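Local coordinates for protein soluble lytic murein transglycosylase (Escherichia coli, PDB 1QSA) that cleaves the glycosidic bonds between N-acetylmuramic acid and N-acetylglucosamine in peptidoglycan, forming a 1,6-anhydro bond in the muramic acid product, at residues E289-M294 with N305-R310; E317-R322 with M346-F351; W321-A326 with A357-E362. All blocks are in the same frame, centred on the assembly; numbering follows the deposited sequence. Where two conformers were deposited one is given.

In the fold
Within the alpha-superhelix, interaction 1 closes before interactions 2 and 3 open; these two start from the same helix, 319-331. Interaction 1 pairs helix 285-298 with helix 301-310, the helix just before 319-331. Centres of interactions 1 and 2 lie about 17 Å apart, those of 1 and 3 about 18 Å, and those of 2 and 3 about 9 Å. E289 of interaction 1 links it to interaction 2: its OE2 lies 2.8 Å from K318 NZ in a salt bridge, while V292 CG1 packs 3.6 Å from W321 CZ3. Interactions 2 and 3 share W321 and R322 and touch where M346 SD meets I360 CD1 at 3.4 Å. All three are away from the predicted active-site residue E478.

Interaction 1. Residues E289-M294 with N305-R310; sequences ERRVRM and NTWLAR
With CG of R291 anti to the backbone N (chi1 -173°) and the chain then bent at chi2, the arginine folds over the indole of W307, whose chi1 of -64° sets the ring beside its own backbone N and turned toward helix 285-298. The CG methylene of R291 lies over the five-membered ring of W307, 3.5 Å from its centroid and 14° off the normal, which defines a CH-pi contact over the face. Farther along the chain the guanidinium tilts 33° from the indole plane and comes just as near, W307 NE1 lying over its centre, 3.3 Å from R291 CZ. Since W307 NE1 and R291 NH2 are both donors, their 3.4 Å approach is not a hydrogen bond; M294 SD lies against the rim of the opposite guanidinium face. Beside this pair, V292 sends CG2 to W307 CB and CG1 to L308 CD2, each at 3.8 Å. The two helix segments run antiparallel, their axes 8.8 Å apart at closest approach, as in an alpha-alpha hairpin. Replacing W307 by alanine is likely to open a gap beside R291, its CG and guanidinium face left without the ring. No hydrogen bond crosses the contact; it rests on the CH-pi contact, the guanidinium laid obliquely against the indole and apolar packing, with the buried arginine's charge answered by a salt bridge from R291 NE to D276 on helix 269-280.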
# COMPACT_ATOMS: atom_id res chain seq x y z
N GLU A 289 -18.07 -12.57 5.37
CA GLU A 289 -18.12 -11.12 5.59
C GLU A 289 -18.66 -10.40 4.36
O GLU A 289 -19.42 -9.42 4.48
CB GLU A 289 -16.73 -10.57 5.95
CG GLU A 289 -16.30 -10.95 7.37
CD GLU A 289 -14.90 -10.49 7.70
OE1 GLU A 289 -14.01 -10.59 6.83
OE2 GLU A 289 -14.69 -10.00 8.83
N ARG A 290 -18.26 -10.86 3.17
CA ARG A 290 -18.77 -10.24 1.94
C ARG A 290 -20.29 -10.44 1.86
O ARG A 290 -21.02 -9.53 1.43
CB ARG A 290 -18.09 -10.83 0.69
CG ARG A 290 -18.58 -10.21 -0.64
CD ARG A 290 -18.37 -8.69 -0.71
NE ARG A 290 -18.94 -8.09 -1.92
CZ ARG A 290 -20.17 -7.58 -2.00
NH1 ARG A 290 -20.97 -7.59 -0.94
NH2 ARG A 290 -20.61 -7.05 -3.14
N ARG A 291 -20.77 -11.60 2.31
CA ARG A 291 -22.21 -11.90 2.31
C ARG A 291 -22.94 -11.03 3.32
O ARG A 291 -24.09 -10.62 3.09
CB ARG A 291 -22.45 -13.38 2.59
CG ARG A 291 -23.90 -13.81 2.44
CD ARG A 291 -24.48 -13.41 1.10
NE ARG A 291 -25.89 -13.77 0.95
CZ ARG A 291 -26.91 -13.01 1.35
NH1 ARG A 291 -26.68 -11.86 1.99
NH2 ARG A 291 -28.16 -13.43 1.16
N VAL A 292 -22.30 -10.76 4.47
CA VAL A 292 -22.88 -9.87 5.49
C VAL A 292 -23.01 -8.48 4.87
O VAL A 292 -24.02 -7.78 5.06
CB VAL A 292 -21.95 -9.77 6.74
CG1 VAL A 292 -22.38 -8.63 7.65
CG2 VAL A 292 -21.95 -11.10 7.52
N ARG A 293 -21.99 -8.06 4.12
CA ARG A 293 -22.02 -6.75 3.48
C ARG A 293 -23.13 -6.65 2.44
O ARG A 293 -23.74 -5.59 2.29
CB ARG A 293 -20.66 -6.37 2.90
CG ARG A 293 -19.62 -6.08 3.99
CD ARG A 293 -18.32 -5.48 3.48
NE ARG A 293 -17.48 -5.10 4.61
CZ ARG A 293 -16.52 -5.86 5.15
NH1 ARG A 293 -16.18 -7.01 4.58
NH2 ARG A 293 -15.85 -5.44 6.21
N MET A 294 -23.43 -7.76 1.77
CA MET A 294 -24.51 -7.80 0.79
C MET A 294 -25.85 -7.53 1.51
O MET A 294 -26.70 -6.79 1.01
CB MET A 294 -24.58 -9.15 0.08
CG MET A 294 -25.80 -9.27 -0.85
SD MET A 294 -25.84 -10.82 -1.74
CE MET A 294 -24.97 -10.37 -3.21
N ASN A 305 -29.05 -10.75 10.32
CA ASN A 305 -29.09 -11.60 11.50
C ASN A 305 -28.50 -12.98 11.17
O ASN A 305 -27.61 -13.46 11.87
CB ASN A 305 -30.53 -11.76 12.01
CG ASN A 305 -30.61 -12.58 13.30
OD1 ASN A 305 -31.14 -13.69 13.31
ND2 ASN A 305 -30.07 -12.03 14.38
N THR A 306 -28.95 -13.56 10.06
CA THR A 306 -28.49 -14.88 9.64
C THR A 306 -26.98 -14.95 9.37
O THR A 306 -26.28 -15.81 9.91
CB THR A 306 -29.20 -15.32 8.35
OG1 THR A 306 -30.60 -15.47 8.61
CG2 THR A 306 -28.63 -16.65 7.82
N TRP A 307 -26.49 -14.03 8.55
CA TRP A 307 -25.09 -14.02 8.17
C TRP A 307 -24.09 -13.55 9.24
O TRP A 307 -22.98 -14.07 9.32
CB TRP A 307 -24.93 -13.30 6.83
CG TRP A 307 -25.64 -14.05 5.73
CD1 TRP A 307 -26.80 -13.68 5.10
CD2 TRP A 307 -25.28 -15.34 5.19
NE1 TRP A 307 -27.18 -14.66 4.21
CE2 TRP A 307 -26.27 -15.68 4.24
CE3 TRP A 307 -24.22 -16.23 5.41
CZ2 TRP A 307 -26.24 -16.88 3.52
CZ3 TRP A 307 -24.18 -17.42 4.69
CH2 TRP A 307 -25.18 -17.73 3.76
N LEU A 308 -24.48 -12.60 10.09
CA LEU A 308 -23.59 -12.15 11.16
C LEU A 308 -23.32 -13.33 12.10
O LEU A 308 -22.22 -13.49 12.63
CB LEU A 308 -24.22 -11.03 11.97
CG LEU A 308 -23.59 -9.63 12.08
CD1 LEU A 308 -23.45 -9.28 13.54
CD2 LEU A 308 -22.26 -9.50 11.35
N ALA A 309 -24.34 -14.17 12.29
CA ALA A 309 -24.23 -15.33 13.16
C ALA A 309 -23.34 -16.43 12.57
O ALA A 309 -22.84 -17.28 13.31
CB ALA A 309 -25.63 -15.89 13.49
N ARG A 310 -23.16 -16.43 11.25
CA ARG A 310 -22.32 -17.44 10.59
C ARG A 310 -20.83 -17.12 10.68
O ARG A 310 -19.98 -17.96 10.37
CB ARG A 310 -22.70 -17.61 9.11
CG ARG A 310 -24.14 -18.02 8.86
CD ARG A 310 -24.44 -19.38 9.42
NE ARG A 310 -23.67 -20.43 8.74
CZ ARG A 310 -23.79 -21.73 9.03
NH1 ARG A 310 -24.64 -22.13 9.97
NH2 ARG A 310 -23.06 -22.63 8.37

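Interaction 2. Residues E317-R322 with M346-F351; sequences EKDEWR and MQQRGF. With SO4 (sulfate ion), chain B.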
# COMPACT_ATOMS: atom_id res chain seq x y z
N GLU A 317 -15.14 -10.29 16.78
CA GLU A 317 -14.38 -9.37 17.64
C GLU A 317 -14.17 -8.02 16.94
O GLU A 317 -13.88 -7.02 17.59
CB GLU A 317 -12.98 -9.93 17.93
CG GLU A 317 -12.93 -11.35 18.50
CD GLU A 317 -13.20 -11.42 19.99
OE1 GLU A 317 -13.37 -10.36 20.64
OE2 GLU A 317 -13.22 -12.55 20.52
N LYS A 318 -14.28 -8.00 15.62
CA LYS A 318 -14.04 -6.77 14.86
C LYS A 318 -15.04 -5.65 15.17
O LYS A 318 -16.24 -5.92 15.37
CB LYS A 318 -14.00 -7.06 13.36
CG LYS A 318 -12.90 -8.04 12.95
CD LYS A 318 -12.98 -8.35 11.46
CE LYS A 318 -11.94 -9.38 11.04
NZ LYS A 318 -12.04 -9.74 9.58
N ASP A 319 -14.55 -4.41 15.20
CA ASP A 319 -15.37 -3.23 15.47
C ASP A 319 -16.68 -3.24 14.70
O ASP A 319 -17.75 -3.06 15.28
CB ASP A 319 -14.64 -1.95 15.04
CG ASP A 319 -13.58 -1.51 16.02
OD1 ASP A 319 -13.34 -2.21 17.03
OD2 ASP A 319 -12.99 -0.45 15.77
N GLU A 320 -16.58 -3.40 13.38
CA GLU A 320 -17.77 -3.39 12.54
C GLU A 320 -18.84 -4.41 12.94
O GLU A 320 -20.02 -4.07 13.00
CB GLU A 320 -17.41 -3.56 11.05
CG GLU A 320 -16.66 -4.85 10.68
CD GLU A 320 -15.17 -4.66 10.59
OE1 GLU A 320 -14.60 -3.88 11.39
OE2 GLU A 320 -14.54 -5.33 9.74
N TRP A 321 -18.42 -5.64 13.25
CA TRP A 321 -19.38 -6.67 13.59
C TRP A 321 -19.97 -6.50 14.98
O TRP A 321 -21.09 -6.93 15.24
CB TRP A 321 -18.81 -8.06 13.33
CG TRP A 321 -18.23 -8.22 11.94
CD1 TRP A 321 -17.10 -8.91 11.60
CD2 TRP A 321 -18.71 -7.62 10.71
NE1 TRP A 321 -16.84 -8.78 10.25
CE2 TRP A 321 -17.82 -8.00 9.68
CE3 TRP A 321 -19.80 -6.80 10.38
CZ2 TRP A 321 -17.97 -7.59 8.34
CZ3 TRP A 321 -19.96 -6.39 9.04
CH2 TRP A 321 -19.04 -6.79 8.04
N ARG A 322 -19.20 -5.88 15.88
CA ARG A 322 -19.73 -5.59 17.21
C ARG A 322 -20.81 -4.50 17.06
O ARG A 322 -21.90 -4.61 17.65
CB ARG A 322 -18.62 -5.11 18.14
CG ARG A 322 -17.66 -6.23 18.52
CD ARG A 322 -16.47 -5.70 19.28
NE ARG A 322 -16.83 -5.20 20.60
CZ ARG A 322 -16.12 -4.30 21.28
NH1 ARG A 322 -15.02 -3.77 20.76
NH2 ARG A 322 -16.54 -3.91 22.48
N MET A 346 -17.08 2.92 22.26
CA MET A 346 -16.74 4.32 22.47
C MET A 346 -15.41 4.53 23.21
O MET A 346 -14.81 5.60 23.12
CB MET A 346 -17.85 5.04 23.23
CG MET A 346 -19.08 5.35 22.39
SD MET A 346 -20.48 5.91 23.41
CE MET A 346 -19.88 7.48 23.99
N GLN A 347 -14.99 3.52 23.97
CA GLN A 347 -13.73 3.59 24.72
C GLN A 347 -12.53 3.46 23.79
O GLN A 347 -11.40 3.77 24.18
CB GLN A 347 -13.69 2.51 25.80
CG GLN A 347 -14.73 2.71 26.90
CD GLN A 347 -14.76 1.58 27.91
OE1 GLN A 347 -15.72 1.45 28.67
NE2 GLN A 347 -13.71 0.76 27.94
N GLN A 348 -12.78 2.97 22.58
CA GLN A 348 -11.74 2.75 21.59
C GLN A 348 -11.56 3.91 20.63
O GLN A 348 -12.30 4.89 20.68
CB GLN A 348 -12.01 1.46 20.83
CG GLN A 348 -12.14 0.22 21.72
CD GLN A 348 -12.73 -0.98 21.01
OE1 GLN A 348 -13.33 -1.85 21.64
NE2 GLN A 348 -12.57 -1.04 19.68
N ARG A 349 -10.58 3.78 19.75
CA ARG A 349 -10.25 4.83 18.79
C ARG A 349 -10.73 4.47 17.39
O ARG A 349 -10.71 3.30 17.01
CB ARG A 349 -8.72 5.01 18.78
CG ARG A 349 -8.17 6.11 17.91
CD ARG A 349 -6.63 6.01 17.81
NE ARG A 349 -6.23 4.74 17.20
CZ ARG A 349 -5.77 3.69 17.87
NH1 ARG A 349 -5.59 3.76 19.19
NH2 ARG A 349 -5.45 2.58 17.22
N GLY A 350 -11.22 5.45 16.64
CA GLY A 350 -11.61 5.19 15.27
C GLY A 350 -13.04 5.39 14.81
O GLY A 350 -13.89 5.90 15.54
N PHE A 351 -13.27 5.00 13.56
CA PHE A 351 -14.56 5.15 12.91
C PHE A 351 -15.75 4.58 13.69
O PHE A 351 -16.65 5.34 14.04
CB PHE A 351 -14.52 4.53 11.51
CG PHE A 351 -15.82 4.62 10.76
CD1 PHE A 351 -16.21 5.80 10.14
CD2 PHE A 351 -16.66 3.51 10.68
CE1 PHE A 351 -17.41 5.86 9.44
CE2 PHE A 351 -17.86 3.56 9.99
CZ PHE A 351 -18.24 4.74 9.36
S SO4 B . -7.52 6.00 13.70
O1 SO4 B . -8.78 6.55 13.16
O2 SO4 B . -7.05 6.84 14.82
O3 SO4 B . -7.78 4.63 14.18
O4 SO4 B . -6.48 5.94 12.65
O HOH W 1 -11.23 0.74 17.63
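The loop between helices 335-346 and 351-359 reaches the first turn of helix 319-331 through Q348, whose amide bridges D319 and R322. That side chain runs extended beyond CG, and each half of its amide finds a mate. R322 NH1 donates to Q348 OE1 at 2.7 Å with an N-H...O angle of 160°, meeting a lone pair in the carbonyl plane; the bond also lies in the guanidinium plane. On the nitrogen side, Q348 NE2 donates to D319 OD1 at 3.0 Å. This bond is more bent, at 135°, and reaches the syn side of the carboxylate from 28° out of its plane. A water links the same groups: it donates to D319 OD2 at 2.8 Å and to R349 O at 2.7 Å, and accepts from Q348 NE2 at 3.0 Å. Bonds at both ends thus fix which way round the amide sits. The CB of R349 is directed away; its NE makes a weak bond to a sulfate ion, probably from the crystallisation liquor, and its NH1 a salt bridge to D443. Around the contact, L345 of helix 335-346 packs on both D319 and R322, while P353 of helix 351-359, the helix that has G350 at its N-cap position, touches D319 and Q348.

Interaction 3. Residues W321-A326 with A357-E362; sequences WRYWQA and AQRIGE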
# COMPACT_ATOMS: atom_id res chain seq x y z
N TRP A 321 -18.42 -5.64 13.25
CA TRP A 321 -19.38 -6.67 13.59
C TRP A 321 -19.97 -6.50 14.98
O TRP A 321 -21.09 -6.93 15.24
CB TRP A 321 -18.81 -8.06 13.33
CG TRP A 321 -18.23 -8.22 11.94
CD1 TRP A 321 -17.10 -8.91 11.60
CD2 TRP A 321 -18.71 -7.62 10.71
NE1 TRP A 321 -16.84 -8.78 10.25
CE2 TRP A 321 -17.82 -8.00 9.68
CE3 TRP A 321 -19.80 -6.80 10.38
CZ2 TRP A 321 -17.97 -7.59 8.34
CZ3 TRP A 321 -19.96 -6.39 9.04
CH2 TRP A 321 -19.04 -6.79 8.04
N ARG A 322 -19.20 -5.88 15.88
CA ARG A 322 -19.73 -5.59 17.21
C ARG A 322 -20.81 -4.50 17.06
O ARG A 322 -21.90 -4.61 17.65
CB ARG A 322 -18.62 -5.11 18.14
CG ARG A 322 -17.66 -6.23 18.52
CD ARG A 322 -16.47 -5.70 19.28
NE ARG A 322 -16.83 -5.20 20.60
CZ ARG A 322 -16.12 -4.30 21.28
NH1 ARG A 322 -15.02 -3.77 20.76
NH2 ARG A 322 -16.54 -3.91 22.48
N TYR A 323 -20.55 -3.49 16.22
CA TYR A 323 -21.54 -2.44 16.02
C TYR A 323 -22.81 -3.02 15.39
O TYR A 323 -23.91 -2.71 15.85
CB TYR A 323 -21.03 -1.31 15.11
CG TYR A 323 -22.14 -0.29 14.82
CD1 TYR A 323 -22.46 0.71 15.74
CD2 TYR A 323 -22.91 -0.39 13.65
CE1 TYR A 323 -23.54 1.58 15.51
CE2 TYR A 323 -23.98 0.46 13.42
CZ TYR A 323 -24.29 1.45 14.35
OH TYR A 323 -25.34 2.29 14.12
N TRP A 324 -22.66 -3.85 14.37
CA TRP A 324 -23.86 -4.40 13.72
C TRP A 324 -24.62 -5.38 14.60
O TRP A 324 -25.84 -5.53 14.46
CB TRP A 324 -23.55 -4.91 12.31
CG TRP A 324 -23.31 -3.74 11.36
CD1 TRP A 324 -22.10 -3.33 10.85
CD2 TRP A 324 -24.28 -2.77 10.93
NE1 TRP A 324 -22.26 -2.15 10.15
CE2 TRP A 324 -23.58 -1.78 10.18
CE3 TRP A 324 -25.66 -2.62 11.11
CZ2 TRP A 324 -24.21 -0.68 9.61
CZ3 TRP A 324 -26.30 -1.52 10.53
CH2 TRP A 324 -25.57 -0.56 9.79
N GLN A 325 -23.92 -5.98 15.56
CA GLN A 325 -24.59 -6.87 16.52
C GLN A 325 -25.45 -5.97 17.41
O GLN A 325 -26.60 -6.30 17.72
CB GLN A 325 -23.57 -7.62 17.37
CG GLN A 325 -24.20 -8.57 18.39
CD GLN A 325 -25.02 -9.67 17.73
OE1 GLN A 325 -26.20 -9.50 17.43
NE2 GLN A 325 -24.38 -10.82 17.50
N ALA A 326 -24.89 -4.83 17.82
CA ALA A 326 -25.59 -3.86 18.64
C ALA A 326 -26.81 -3.33 17.88
O ALA A 326 -27.88 -3.16 18.45
CB ALA A 326 -24.67 -2.72 19.01
N ALA A 357 -20.83 6.48 19.40
CA ALA A 357 -21.16 7.68 20.16
C ALA A 357 -22.33 8.44 19.52
O ALA A 357 -23.28 8.82 20.21
CB ALA A 357 -19.93 8.57 20.27
N GLN A 358 -22.27 8.66 18.20
CA GLN A 358 -23.34 9.36 17.51
C GLN A 358 -24.66 8.58 17.58
O GLN A 358 -25.72 9.17 17.77
CB GLN A 358 -22.96 9.66 16.05
CG GLN A 358 -23.99 10.55 15.34
CD GLN A 358 -23.41 11.38 14.19
OE1 GLN A 358 -22.23 11.27 13.84
NE2 GLN A 358 -24.26 12.20 13.58
N ARG A 359 -24.59 7.25 17.49
CA ARG A 359 -25.79 6.41 17.55
C ARG A 359 -26.55 6.59 18.86
O ARG A 359 -27.77 6.75 18.85
CB ARG A 359 -25.44 4.93 17.32
CG ARG A 359 -26.66 3.98 17.33
CD ARG A 359 -27.62 4.35 16.20
NE ARG A 359 -28.90 3.63 16.23
CZ ARG A 359 -29.09 2.41 15.73
NH1 ARG A 359 -28.06 1.72 15.26
NH2 ARG A 359 -30.30 1.86 15.77
N ILE A 360 -25.84 6.62 19.99
CA ILE A 360 -26.54 6.79 21.27
C ILE A 360 -26.64 8.23 21.78
O ILE A 360 -27.06 8.47 22.91
CB ILE A 360 -25.97 5.89 22.37
CG1 ILE A 360 -24.49 6.19 22.62
CG2 ILE A 360 -26.18 4.43 22.00
CD1 ILE A 360 -23.85 5.24 23.61
N GLY A 361 -26.27 9.19 20.93
CA GLY A 361 -26.36 10.59 21.29
C GLY A 361 -25.41 11.10 22.35
O GLY A 361 -25.74 12.04 23.08
N GLU A 362 -24.24 10.48 22.46
CA GLU A 362 -23.25 10.90 23.43
C GLU A 362 -22.03 11.48 22.72
O GLU A 362 -21.76 11.16 21.57
CB GLU A 362 -22.85 9.72 24.33
CG GLU A 362 -23.97 9.29 25.28
CD GLU A 362 -23.65 8.04 26.06
OE1 GLU A 362 -22.47 7.79 26.37
OE2 GLU A 362 -24.60 7.29 26.38
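Y323 and R359 cross at about a right angle, the phenol pointing its OH into the side of the arginine while the ring and guanidinium planes stand 56° apart. R359 NH1 donates to Y323 OH at 3.0 Å. The N-H...O angle of 143° makes the bond moderately bent, yet the oxygen stays near the guanidinium plane and so meets the group at its edge. The aliphatic part of the arginine lies close as well: R359 CD is 3.7 Å and R359 CG 3.9 Å from Y323 OH. This follows from the bend at chi2 of R359 (62°), which turns the chain back past the hydroxyl after CG has set off opposite the backbone N. The stronger partner of R359 NH1 is D327, four residues on from Y323, in a salt bridge; the phenol is the additional acceptor, and the nitrogen thus ties the arginine to helix 319-331 twice. R359, the last helical residue of 351-359, lies within the Schellman motif that ends the helix: E362 N reaches A357 O at 3.0 Å and G361 N reaches Q358 O at 3.2 Å, with G361 at positive phi as the C-prime residue. The contact therefore joins the Schellman-capped C-terminal end of helix 351-359 to the second turn of helix 319-331. Within the latter, Y323 CD2 sits over the face of the W324 indole, 3.7 Å above its plane. The ring of Y352 meets that of Y323 and its OH takes a hydrogen bond from W324 NE1, while V573 of helix 572-578 touches both Y323 and W324.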